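Local coordinates for protein Xcc_ctr_pt (Xanthomonas campestris pv. campestris, PDB 6NJW) that is the C-terminal, Toprim-containing part of a Class 2 OLD family nuclease, which probably cleaves nucleic acid by a two-metal mechanism, at residues T52-G57 and T62-L67; I24-D29 and F33-F38; R95-V100 and D116-L121. All blocks are in the same frame, centred on the assembly; numbering follows the deposited sequence.

Contact 1 of 3, residues T52-G57 and T62-L67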
loop_
_atom_site.group_PDB
_atom_site.type_symbol
_atom_site.label_atom_id
_atom_site.label_comp_id
_atom_site.label_asym_id
_atom_site.label_seq_id
_atom_site.Cartn_x
_atom_site.Cartn_y
_atom_site.Cartn_z
ATOM N N THR A 52 11.832 -6.741 -0.593
ATOM C CA THR A 52 11.674 -6.080 0.697
ATOM C C THR A 52 10.593 -5.012 0.604
ATOM O O THR A 52 10.480 -4.325 -0.415
ATOM C CB THR A 52 12.985 -5.418 1.145
ATOM O OG1 THR A 52 14.071 -6.334 0.995
ATOM C CG2 THR A 52 12.906 -5.013 2.604
ATOM N N VAL A 53 9.790 -4.883 1.664
ATOM C CA VAL A 53 8.785 -3.830 1.782
ATOM C C VAL A 53 9.375 -2.715 2.633
ATOM O O VAL A 53 9.827 -2.950 3.760
ATOM C CB VAL A 53 7.481 -4.360 2.399
ATOM C CG1 VAL A 53 6.431 -3.274 2.429
ATOM C CG2 VAL A 53 6.966 -5.537 1.577
ATOM N N CYS A 54 9.362 -1.501 2.104
ATOM C CA CYS A 54 10.020 -0.373 2.743
ATOM C C CYS A 54 9.017 0.765 2.885
ATOM O O CYS A 54 8.449 1.229 1.892
ATOM C CB CYS A 54 11.249 0.048 1.934
ATOM S SG CYS A 54 11.911 1.661 2.400
ATOM N N SER A 55 8.770 1.181 4.120
ATOM C CA SER A 55 7.919 2.331 4.386
ATOM C C SER A 55 8.748 3.604 4.286
ATOM O O SER A 55 9.783 3.721 4.941
ATOM C CB SER A 55 7.302 2.217 5.780
ATOM O OG SER A 55 6.755 3.455 6.180
ATOM N N VAL A 56 8.310 4.555 3.456
ATOM C CA VAL A 56 9.020 5.831 3.381
ATOM C C VAL A 56 8.583 6.798 4.472
ATOM O O VAL A 56 9.083 7.924 4.523
ATOM C CB VAL A 56 8.866 6.468 1.981
ATOM C CG1 VAL A 56 9.275 5.471 0.891
ATOM C CG2 VAL A 56 7.459 6.958 1.731
ATOM N N GLY A 57 7.669 6.394 5.346
ATOM C CA GLY A 57 7.239 7.207 6.472
ATOM C C GLY A 57 6.620 8.532 6.072
ATOM O O GLY A 57 6.963 9.578 6.624
ATOM N N THR A 62 10.527 10.428 -3.457
ATOM C CA THR A 62 11.619 10.792 -4.358
ATOM C C THR A 62 12.994 10.294 -3.912
ATOM O O THR A 62 13.737 9.775 -4.765
ATOM C CB THR A 62 11.607 12.314 -4.553
ATOM O OG1 THR A 62 10.289 12.705 -4.939
ATOM C CG2 THR A 62 12.562 12.706 -5.650
ATOM N N PRO A 63 13.410 10.425 -2.646
ATOM C CA PRO A 63 14.748 9.924 -2.277
ATOM C C PRO A 63 14.907 8.438 -2.503
ATOM O O PRO A 63 16.003 7.987 -2.853
ATOM C CB PRO A 63 14.857 10.267 -0.785
ATOM C CG PRO A 63 13.890 11.395 -0.599
ATOM C CD PRO A 63 12.751 11.089 -1.509
ATOM N N TYR A 64 13.838 7.659 -2.321
ATOM C CA TYR A 64 13.924 6.219 -2.555
ATOM C C TYR A 64 13.976 5.879 -4.035
ATOM O O TYR A 64 14.667 4.930 -4.435
ATOM C CB TYR A 64 12.743 5.520 -1.889
ATOM C CG TYR A 64 12.867 5.592 -0.399
ATOM C CD1 TYR A 64 12.428 6.716 0.300
ATOM C CD2 TYR A 64 13.472 4.571 0.308
ATOM C CE1 TYR A 64 12.554 6.803 1.678
ATOM C CE2 TYR A 64 13.610 4.645 1.689
ATOM C CZ TYR A 64 13.150 5.762 2.363
ATOM O OH TYR A 64 13.279 5.832 3.731
ATOM N N VAL A 65 13.220 6.597 -4.870
ATOM C CA VAL A 65 13.321 6.352 -6.303
ATOM C C VAL A 65 14.707 6.741 -6.814
ATOM O O VAL A 65 15.268 6.081 -7.704
ATOM C CB VAL A 65 12.190 7.088 -7.054
ATOM C CG1 VAL A 65 12.381 6.985 -8.559
ATOM C CG2 VAL A 65 10.858 6.500 -6.651
ATOM N N LYS A 66 15.300 7.803 -6.252
ATOM C CA LYS A 66 16.687 8.115 -6.609
ATOM C C LYS A 66 17.623 6.972 -6.233
ATOM O O LYS A 66 18.488 6.579 -7.022
ATOM C CB LYS A 66 17.123 9.422 -5.933
ATOM C CG LYS A 66 16.529 10.683 -6.581
ATOM C CD LYS A 66 16.898 11.936 -5.762
ATOM C CE LYS A 66 16.472 13.228 -6.446
ATOM N NZ LYS A 66 16.900 14.413 -5.628
ATOM N N LEU A 67 17.446 6.403 -5.045
ATOM C CA LEU A 67 18.319 5.305 -4.624
ATOM C C LEU A 67 18.175 4.084 -5.532
ATOM O O LEU A 67 19.170 3.431 -5.876
ATOM C CB LEU A 67 18.014 4.930 -3.179
ATOM C CG LEU A 67 18.706 3.666 -2.664
ATOM C CD1 LEU A 67 20.236 3.864 -2.619
ATOM C CD2 LEU A 67 18.160 3.300 -1.279
#
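Y64 lays its ring across the end of strand 51-55, where the side chains of V56 and C54 meet it from the strand side. The V56 contribution is a CH-pi contact: methyl CG1 stands over one face of the ring, 3.8 Å from the centroid of Y64 and 24° off the ring normal. It is displaced toward the rim, so its nearest ring atom is CD1, with V56 CG1 and Y64 CD1 3.4 Å apart. The branching carbon follows the methyl along that rim, V56 CB lying 3.7 Å from Y64 CE1. What places CG1 here is its setting anti to the carbonyl carbon of V56 (chi1 -53°), while the two side chains run past one another in opposite directions.

C54 meets the ring in a different manner. Its SG comes within 3.5 Å of CE2 of Y64, on the other flank of the ring from CD1 and CE1. Measured from the ring centroid, C54 SG is 4.4 Å away and 49° off the normal, an oblique sulfur-aromatic contact. No hydrogen bond spans the two segments, and the tyrosine is held here by dispersion and the polarisable sulfur.

The turn that carries V56 is stabilised locally. S55 OG accepts a bond from the backbone N of G57 at 3.2 Å, an ST turn, as the chain leaves the strand.

In the Toprim domain, 51-55 is an outermost strand of the parallel sheet within this chain, paired with strand 22-26, whose L25 also touches Y64. After a short loop, helix 62-68 brings Y64 back against the end of this strand; its V65 packs on strand 77-82 and on helix 93-104.

Contact 2 of 3, residues I24-D29 and F33-F38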
loop_
_atom_site.group_PDB
_atom_site.type_symbol
_atom_site.label_atom_id
_atom_site.label_comp_id
_atom_site.label_asym_id
_atom_site.label_seq_id
_atom_site.Cartn_x
_atom_site.Cartn_y
_atom_site.Cartn_z
ATOM N N ILE A 24 9.287 -2.859 -2.564
ATOM C CA ILE A 24 7.942 -2.300 -2.578
ATOM C C ILE A 24 7.920 -1.095 -1.645
ATOM O O ILE A 24 8.068 -1.250 -0.428
ATOM C CB ILE A 24 6.902 -3.337 -2.127
ATOM C CG1 ILE A 24 6.833 -4.508 -3.121
ATOM C CG2 ILE A 24 5.543 -2.660 -1.936
ATOM C CD1 ILE A 24 6.202 -5.782 -2.480
ATOM N N LEU A 25 7.687 0.093 -2.198
ATOM C CA LEU A 25 7.687 1.333 -1.424
ATOM C C LEU A 25 6.258 1.685 -1.044
ATOM O O LEU A 25 5.389 1.768 -1.924
ATOM C CB LEU A 25 8.308 2.478 -2.235
ATOM C CG LEU A 25 9.774 2.296 -2.613
ATOM C CD1 LEU A 25 10.174 3.411 -3.603
ATOM C CD2 LEU A 25 10.614 2.333 -1.340
ATOM N N VAL A 26 6.024 1.893 0.256
ATOM C CA VAL A 26 4.706 2.178 0.805
ATOM C C VAL A 26 4.811 3.388 1.734
ATOM O O VAL A 26 5.897 3.779 2.156
ATOM C CB VAL A 26 4.129 0.955 1.554
ATOM C CG1 VAL A 26 4.095 -0.279 0.598
ATOM C CG2 VAL A 26 4.939 0.654 2.784
ATOM N N GLU A 27 3.658 3.982 2.056
ATOM C CA GLU A 27 3.667 5.230 2.816
ATOM C C GLU A 27 3.903 5.015 4.308
ATOM O O GLU A 27 4.591 5.814 4.948
ATOM C CB GLU A 27 2.351 5.981 2.616
ATOM C CG GLU A 27 2.166 6.563 1.218
ATOM C CD GLU A 27 0.854 7.340 1.116
ATOM O OE1 GLU A 27 0.254 7.616 2.176
ATOM O OE2 GLU A 27 0.427 7.671 -0.009
ATOM N N GLY A 28 3.327 3.970 4.892
ATOM C CA GLY A 28 3.399 3.845 6.333
ATOM C C GLY A 28 3.307 2.431 6.865
ATOM O O GLY A 28 3.446 1.448 6.119
ATOM N N ASP A 29 3.040 2.326 8.169
ATOM C CA ASP A 29 3.146 1.044 8.852
ATOM C C ASP A 29 1.995 0.118 8.518
ATOM O O ASP A 29 2.171 -1.102 8.565
ATOM C CB ASP A 29 3.214 1.243 10.367
ATOM C CG ASP A 29 4.611 1.540 10.842
ATOM O OD1 ASP A 29 5.542 1.399 10.027
ATOM O OD2 ASP A 29 4.779 1.915 12.028
ATOM N N PHE A 33 2.662 -3.902 6.866
ATOM C CA PHE A 33 2.265 -5.226 7.319
ATOM C C PHE A 33 1.130 -5.828 6.515
ATOM O O PHE A 33 1.067 -7.056 6.385
ATOM C CB PHE A 33 1.885 -5.178 8.803
ATOM C CG PHE A 33 3.029 -4.808 9.689
ATOM C CD1 PHE A 33 4.090 -5.691 9.870
ATOM C CD2 PHE A 33 3.064 -3.572 10.325
ATOM C CE1 PHE A 33 5.162 -5.349 10.687
ATOM C CE2 PHE A 33 4.131 -3.220 11.137
ATOM C CZ PHE A 33 5.186 -4.110 11.321
ATOM N N ILE A 34 0.253 -5.012 5.936
ATOM C CA ILE A 34 -0.880 -5.558 5.193
ATOM C C ILE A 34 -0.449 -6.057 3.814
ATOM O O ILE A 34 -0.933 -7.085 3.334
ATOM C CB ILE A 34 -1.987 -4.491 5.096
ATOM C CG1 ILE A 34 -2.771 -4.414 6.410
ATOM C CG2 ILE A 34 -2.951 -4.796 3.986
ATOM C CD1 ILE A 34 -3.623 -5.650 6.659
ATOM N N VAL A 35 0.462 -5.346 3.149
ATOM C CA VAL A 35 0.865 -5.741 1.798
ATOM C C VAL A 35 1.509 -7.123 1.774
ATOM O O VAL A 35 1.136 -7.937 0.906
ATOM C CB VAL A 35 1.738 -4.648 1.164
ATOM C CG1 VAL A 35 2.407 -5.144 -0.116
ATOM C CG2 VAL A 35 0.887 -3.418 0.855
ATOM N N PRO A 36 2.446 -7.473 2.667
ATOM C CA PRO A 36 2.967 -8.853 2.650
ATOM C C PRO A 36 1.916 -9.905 2.964
ATOM O O PRO A 36 2.005 -11.022 2.447
ATOM C CB PRO A 36 4.066 -8.855 3.723
ATOM C CG PRO A 36 4.357 -7.411 4.031
ATOM C CD PRO A 36 3.163 -6.615 3.637
ATOM N N ALA A 37 0.953 -9.601 3.833
ATOM C CA ALA A 37 -0.133 -10.539 4.084
ATOM C C ALA A 37 -0.937 -10.791 2.817
ATOM O O ALA A 37 -1.295 -11.935 2.522
ATOM C CB ALA A 37 -1.030 -10.016 5.213
ATOM N N PHE A 38 -1.229 -9.744 2.043
ATOM C CA PHE A 38 -1.919 -9.982 0.778
ATOM C C PHE A 38 -1.033 -10.750 -0.193
ATOM O O PHE A 38 -1.531 -11.576 -0.967
ATOM C CB PHE A 38 -2.383 -8.676 0.141
ATOM C CG PHE A 38 -3.717 -8.181 0.676
ATOM C CD1 PHE A 38 -4.867 -8.957 0.533
ATOM C CD2 PHE A 38 -3.814 -6.950 1.313
ATOM C CE1 PHE A 38 -6.096 -8.518 1.027
ATOM C CE2 PHE A 38 -5.037 -6.503 1.814
ATOM C CZ PHE A 38 -6.177 -7.282 1.664
#
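The first beta-alpha-beta unit of the Toprim sheet, formed by strand 22-26, helix 29-41 and strand 51-55, contains this contact between the strand and the helix that follows it. V35 is the helix residue that meets the strand. One of its methyls, CG1, lies 4.4 Å from I24 CG2, and the other, CG2, lies 4.5 Å from V26 CG1. A single valine thus spreads its two branches over two strand residues whose side chains emerge on the same side of the sheet. At these separations the methyls touch lightly, and L80 of strand 77-82 and L214 of helix 208-226 also pack on V35.

The other approach is within the helix itself, after G28 at the N-cap position: in its first turn the carbonyl oxygen of D29 receives a weak i to i+4 hydrogen bond from the backbone N of F33, 3.3 Å long with an N-H...O angle of 139°. The same D29 O is 3.2 Å from F33 CD2, approaching the ring obliquely. With CG of F33 anti to its carbonyl carbon (chi1 -64°), the ring remains close to the first turn. The carboxylate of D29 is directed elsewhere, OD1 making a salt bridge with R32.

E27, a magnesium ligand in a structure of this protein though no magnesium is bound to it in this chain, occupies the turn between strand and helix. The chemistry is divided: light methyl contact, shared with L80 and helix 208-226, packs the helix on the sheet, while in the connecting turn two donors, T81 OG1 and D82 N, grip OE2 of E27.

Contact 3 of 3, residues R95-V100 and D116-L121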
loop_
_atom_site.group_PDB
_atom_site.type_symbol
_atom_site.label_atom_id
_atom_site.label_comp_id
_atom_site.label_asym_id
_atom_site.label_seq_id
_atom_site.Cartn_x
_atom_site.Cartn_y
_atom_site.Cartn_z
ATOM N N ARG A 95 1.806 16.067 -8.045
ATOM C CA ARG A 95 3.163 16.560 -7.807
ATOM C C ARG A 95 4.056 15.449 -7.268
ATOM O O ARG A 95 5.205 15.297 -7.702
ATOM C CB ARG A 95 3.123 17.742 -6.831
ATOM C CG ARG A 95 4.488 18.374 -6.526
ATOM C CD ARG A 95 5.126 18.942 -7.790
ATOM N NE ARG A 95 4.208 19.868 -8.438
ATOM C CZ ARG A 95 4.313 20.284 -9.691
ATOM N NH1 ARG A 95 5.317 19.866 -10.452
ATOM N NH2 ARG A 95 3.403 21.122 -10.177
ATOM N N ARG A 96 3.532 14.664 -6.327
ATOM C CA ARG A 96 4.272 13.532 -5.784
ATOM C C ARG A 96 4.751 12.601 -6.892
ATOM O O ARG A 96 5.898 12.143 -6.870
ATOM C CB ARG A 96 3.387 12.795 -4.777
ATOM C CG ARG A 96 3.989 11.549 -4.127
ATOM C CD ARG A 96 2.903 10.802 -3.341
ATOM N NE ARG A 96 2.029 11.758 -2.660
ATOM C CZ ARG A 96 0.732 11.576 -2.426
ATOM N NH1 ARG A 96 0.133 10.460 -2.813
ATOM N NH2 ARG A 96 0.033 12.517 -1.800
ATOM N N LEU A 97 3.905 12.348 -7.898
ATOM C CA LEU A 97 4.281 11.439 -8.975
ATOM C C LEU A 97 5.137 12.120 -10.035
ATOM O O LEU A 97 5.993 11.473 -10.638
ATOM C CB LEU A 97 3.031 10.830 -9.626
ATOM C CG LEU A 97 2.294 9.781 -8.792
ATOM C CD1 LEU A 97 1.087 9.216 -9.547
ATOM C CD2 LEU A 97 3.243 8.665 -8.383
ATOM N N ILE A 98 4.936 13.410 -10.289
ATOM C CA ILE A 98 5.873 14.114 -11.167
ATOM C C ILE A 98 7.273 14.104 -10.557
ATOM O O ILE A 98 8.278 13.957 -11.266
ATOM C CB ILE A 98 5.377 15.546 -11.443
ATOM C CG1 ILE A 98 4.151 15.505 -12.364
ATOM C CG2 ILE A 98 6.490 16.384 -12.073
ATOM C CD1 ILE A 98 3.473 16.849 -12.541
ATOM N N ASN A 99 7.356 14.231 -9.234
ATOM C CA ASN A 99 8.659 14.234 -8.574
ATOM C C ASN A 99 9.406 12.924 -8.797
ATOM O O ASN A 99 10.628 12.932 -9.004
ATOM C CB ASN A 99 8.486 14.525 -7.086
ATOM C CG ASN A 99 8.286 16.013 -6.814
ATOM O OD1 ASN A 99 8.665 16.845 -7.626
ATOM N ND2 ASN A 99 7.667 16.340 -5.687
ATOM N N VAL A 100 8.698 11.785 -8.797
ATOM C CA VAL A 100 9.410 10.540 -9.105
ATOM C C VAL A 100 9.532 10.303 -10.609
ATOM O O VAL A 100 10.514 9.697 -11.058
ATOM C CB VAL A 100 8.776 9.325 -8.397
ATOM C CG1 VAL A 100 8.936 9.458 -6.892
ATOM C CG2 VAL A 100 7.310 9.160 -8.759
ATOM N N ASP A 116 -4.770 12.808 -13.973
ATOM C CA ASP A 116 -5.050 11.471 -14.482
ATOM C C ASP A 116 -4.032 11.042 -15.532
ATOM O O ASP A 116 -3.690 9.860 -15.606
ATOM C CB ASP A 116 -6.474 11.402 -15.034
ATOM C CG ASP A 116 -7.515 11.201 -13.935
ATOM O OD1 ASP A 116 -7.128 10.919 -12.779
ATOM O OD2 ASP A 116 -8.722 11.328 -14.221
ATOM N N GLU A 117 -3.508 11.978 -16.325
ATOM C CA GLU A 117 -2.439 11.621 -17.254
ATOM C C GLU A 117 -1.146 11.267 -16.511
ATOM O O GLU A 117 -0.429 10.342 -16.912
ATOM C CB GLU A 117 -2.190 12.766 -18.245
ATOM C CG GLU A 117 -3.277 12.926 -19.324
ATOM C CD GLU A 117 -3.247 14.302 -19.998
ATOM O OE1 GLU A 117 -3.061 15.322 -19.302
ATOM O OE2 GLU A 117 -3.390 14.361 -21.232
ATOM N N VAL A 118 -0.810 12.009 -15.455
ATOM C CA VAL A 118 0.371 11.661 -14.668
ATOM C C VAL A 118 0.188 10.287 -14.035
ATOM O O VAL A 118 1.122 9.475 -13.985
ATOM C CB VAL A 118 0.648 12.752 -13.620
ATOM C CG1 VAL A 118 1.603 12.252 -12.518
ATOM C CG2 VAL A 118 1.218 13.983 -14.306
ATOM N N ILE A 119 -1.033 9.988 -13.594
ATOM C CA ILE A 119 -1.310 8.719 -12.930
ATOM C C ILE A 119 -1.208 7.550 -13.909
ATOM O O ILE A 119 -0.607 6.516 -13.594
ATOM C CB ILE A 119 -2.686 8.778 -12.241
ATOM C CG1 ILE A 119 -2.605 9.682 -11.007
ATOM C CG2 ILE A 119 -3.145 7.391 -11.834
ATOM C CD1 ILE A 119 -3.954 10.051 -10.406
ATOM N N LYS A 120 -1.791 7.674 -15.104
ATOM C CA LYS A 120 -1.724 6.533 -16.027
ATOM C C LYS A 120 -0.325 6.353 -16.621
ATOM O O LYS A 120 0.067 5.224 -16.947
ATOM C CB LYS A 120 -2.771 6.671 -17.132
ATOM C CG LYS A 120 -2.527 7.783 -18.115
ATOM C CD LYS A 120 -3.754 7.926 -19.031
ATOM C CE LYS A 120 -3.502 8.889 -20.197
ATOM N NZ LYS A 120 -4.753 9.138 -20.976
ATOM N N LEU A 121 0.450 7.434 -16.749
ATOM C CA LEU A 121 1.861 7.279 -17.101
ATOM C C LEU A 121 2.613 6.523 -16.015
ATOM O O LEU A 121 3.428 5.635 -16.308
ATOM C CB LEU A 121 2.505 8.651 -17.324
ATOM C CG LEU A 121 4.015 8.708 -17.560
ATOM C CD1 LEU A 121 4.437 7.839 -18.747
ATOM C CD2 LEU A 121 4.466 10.167 -17.757
#
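In V118 the torsion chi1 of 163° sets CG1 anti to the backbone N and CG2 anti to the carbonyl carbon, a fork that lets one valine meet two consecutive residues of the facing helix. CG1 of V118 presses on the CB of L97 at 3.5 Å, close to the backbone, where CA atoms of these two residues are 6.9 Å apart. Its partner branch, V118 CG2, lies 3.8 Å from I98 CG1. I98 starts out to one side of the interface, but its CG1 is anti to the carbonyl carbon (chi1 -71°) and the end of the chain swings in, bringing CD1 to 4.1 Å from V118 CG2. The I98 and V118 side chains cross at about a right angle.

The segments belong to helices 93-104 and 115-123, whose local axes approach to 9.6 Å and cross at 45°. Both helices form part of the helical connection between 77-82 and 127-130, adjacent parallel strands of the Toprim-like sheet, and all four residues that touch are buried. No polar bond joins the segments, and the interface is wholly aliphatic.

Further along L97, the extended leucine reaches past V118 to the next residue: L97 CD1 is 4.0 Å from I119 CG1, the two side chains passing at a slant. I119 begins by pointing away from helix 93-104, and it is the shaft of its longer branch that the leucine methyl meets. V129 of strand 127-130 packs on both L97 and I119. On another side of helix 93-104, R96 turns toward the metal-binding region, with NH2 in a salt bridge to D84 and NH1 hydrogen-bonded to D82 O.

How the contacts relate
The three contacts follow one another along the chain, and backbone pairing joins the first two: V56 N lies 2.8 Å from V26 O and C54 N 2.9 Å from I24 O, as expected for neighbouring strands. Contact 3 adjoins contact 1 through V65 CG2 and V100 CG1, 3.5 Å apart. It meets contact 2 more loosely, with R96 NH1 4.0 Å from E27 OE2. Around the metal site the three are spaced unevenly: the bound magnesium lies about 6 Å from the V26 side chain, about 10 Å from that of V56 and about 11 Å from that of L97. In this chain D82 and Y209 are the protein residues at that magnesium site.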